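Local atomic coordinates of phenyl-3-pyruvate decarboxylase (Azospirillum brasilense, PDB entry 2NXW), a protein that decarboxylates phenylpyruvate and indole-3-pyruvate with the help of thiamine diphosphate and magnesium, the latter substrate giving indole-3-acetaldehyde in auxin biosynthesis. Residues Val100-Ala104 / Val144-Thr149. Sequence-based numbering, arbitrary orientation.
Sequences VNAVA and VFKEIT
Ile148 reaches the helix of Val100-Ala104 with the end of its side chain, and aliphatic contacts make up most of the interface. Ile148 CD1 lies 3.8 Å from Val103 CG1 and 3.9 Å from Val100 CG1, between two valines about one helical turn apart, and the isoleucine side chain crosses each at about a right angle. CG1 of Ile148 sits between backbone N and carbonyl carbon (chi1 56°), which leaves the CG2 branch to meet Ala104 CB. Cutting Ile148 back to an alanine is likely to open a gap beside Val100, Val103 and Ala104, leaving these side chains without their main partner in the loop. At the other end of the contact, Val100 CG2 abuts Val144 CG1 at 3.9 Å.

The aromatic contacts centre on Phe145. Val103 CG2 comes to the edge of the ring near its plane, 4.2 Å from Phe145 CE2, whereas Val100 CG2 approaches Phe145 CZ obliquely at 4.0 Å. Tyr180 stacks on the same ring, and Val115 of strand 113-119 touches it as well. Helix 100-108 and helix 140-145 pack here beside the parallel sheet that includes strands 113-119 and 152-154, in the N-terminal cofactor-binding domain of the thiamine diphosphate enzyme fold. A subunit interface is close: Val100 packs on Phe97 of the second subunit and Val144 on Val144 of the second subunit.

Polar bonds shape the loop from within. A type I turn runs from Phe145 to Ile148, and Phe145 O receives Ile148 N and Thr149 OG1 from opposite faces of its carbonyl plane, the hydroxyl at 2.7 Å and 42° out of that plane. Ile148 O, by contrast, is buried against Val103 CG1 at 3.7 Å and has no hydrogen-bonding partner.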
loop_
_atom_site.group_PDB
_atom_site.type_symbol
_atom_site.label_atom_id
_atom_site.label_comp_id
_atom_site.label_asym_id
_atom_site.label_seq_id
_atom_site.Cartn_x
_atom_site.Cartn_y
_atom_site.Cartn_z
ATOM N N VAL A 100 18.943 10.727 1.093
ATOM C CA VAL A 100 17.757 10.088 1.646
ATOM C C VAL A 100 18.071 9.251 2.891
ATOM O O VAL A 100 17.356 9.313 3.890
ATOM C CB VAL A 100 17.064 9.229 0.552
ATOM C CG1 VAL A 100 16.062 8.260 1.154
ATOM C CG2 VAL A 100 16.356 10.156 -0.447
ATOM N N ASN A 101 19.145 8.467 2.850
ATOM C CA ASN A 101 19.496 7.656 4.001
ATOM C C ASN A 101 19.841 8.500 5.235
ATOM O O ASN A 101 19.346 8.236 6.336
ATOM C CB ASN A 101 20.661 6.726 3.646
ATOM C CG ASN A 101 21.118 5.916 4.824
ATOM O OD1 ASN A 101 20.304 5.309 5.528
ATOM N ND2 ASN A 101 22.424 5.893 5.056
ATOM N N ALA A 102 20.697 9.510 5.065
ATOM C CA ALA A 102 21.066 10.343 6.208
ATOM C C ALA A 102 19.836 11.020 6.809
ATOM O O ALA A 102 19.725 11.148 8.033
ATOM C CB ALA A 102 22.091 11.398 5.784
ATOM N N VAL A 103 18.909 11.437 5.950
ATOM C CA VAL A 103 17.701 12.098 6.439
ATOM C C VAL A 103 16.791 11.112 7.168
ATOM O O VAL A 103 16.213 11.454 8.214
ATOM C CB VAL A 103 16.960 12.805 5.282
ATOM C CG1 VAL A 103 15.625 13.384 5.766
ATOM C CG2 VAL A 103 17.856 13.924 4.739
ATOM N N ALA A 104 16.675 9.891 6.642
ATOM C CA ALA A 104 15.860 8.862 7.300
ATOM C C ALA A 104 16.453 8.568 8.683
ATOM O O ALA A 104 15.721 8.374 9.654
ATOM C CB ALA A 104 15.817 7.580 6.447
ATOM N N VAL A 144 9.273 11.204 -2.372
ATOM C CA VAL A 144 10.199 10.412 -1.584
ATOM C C VAL A 144 10.493 11.134 -0.272
ATOM O O VAL A 144 10.450 10.528 0.797
ATOM C CB VAL A 144 11.515 10.157 -2.373
ATOM C CG1 VAL A 144 12.617 9.680 -1.439
ATOM C CG2 VAL A 144 11.269 9.109 -3.451
ATOM N N PHE A 145 10.767 12.437 -0.331
ATOM C CA PHE A 145 11.074 13.137 0.905
ATOM C C PHE A 145 9.909 13.252 1.876
ATOM O O PHE A 145 10.118 13.326 3.082
ATOM C CB PHE A 145 11.705 14.506 0.621
ATOM C CG PHE A 145 13.200 14.431 0.428
ATOM C CD1 PHE A 145 13.751 14.173 -0.829
ATOM C CD2 PHE A 145 14.047 14.514 1.526
ATOM C CE1 PHE A 145 15.132 13.992 -0.985
ATOM C CE2 PHE A 145 15.432 14.333 1.384
ATOM C CZ PHE A 145 15.971 14.070 0.124
ATOM N N LYS A 146 8.686 13.231 1.355
ATOM C CA LYS A 146 7.515 13.313 2.217
ATOM C C LYS A 146 7.452 12.088 3.127
ATOM O O LYS A 146 6.842 12.132 4.192
ATOM C CB LYS A 146 6.235 13.392 1.379
ATOM N N GLU A 147 8.093 10.999 2.708
ATOM C CA GLU A 147 8.100 9.764 3.490
ATOM C C GLU A 147 9.082 9.789 4.662
ATOM O O GLU A 147 8.959 8.995 5.592
ATOM C CB GLU A 147 8.451 8.567 2.594
ATOM C CG GLU A 147 7.453 8.262 1.487
ATOM C CD GLU A 147 6.107 7.809 2.017
ATOM O OE1 GLU A 147 6.079 7.023 2.991
ATOM O OE2 GLU A 147 5.078 8.225 1.445
ATOM N N ILE A 148 10.052 10.700 4.624
ATOM C CA ILE A 148 11.064 10.764 5.672
ATOM C C ILE A 148 11.201 12.109 6.376
ATOM O O ILE A 148 12.243 12.416 6.964
ATOM C CB ILE A 148 12.434 10.344 5.106
ATOM C CG1 ILE A 148 12.794 11.221 3.904
ATOM C CG2 ILE A 148 12.387 8.875 4.697
ATOM C CD1 ILE A 148 14.151 10.898 3.283
ATOM N N THR A 149 10.140 12.910 6.318
ATOM C CA THR A 149 10.122 14.220 6.970
ATOM C C THR A 149 8.744 14.455 7.574
ATOM O O THR A 149 7.768 13.831 7.149
ATOM C CB THR A 149 10.430 15.370 5.978
ATOM O OG1 THR A 149 9.534 15.296 4.861
ATOM C CG2 THR A 149 11.864 15.282 5.479
#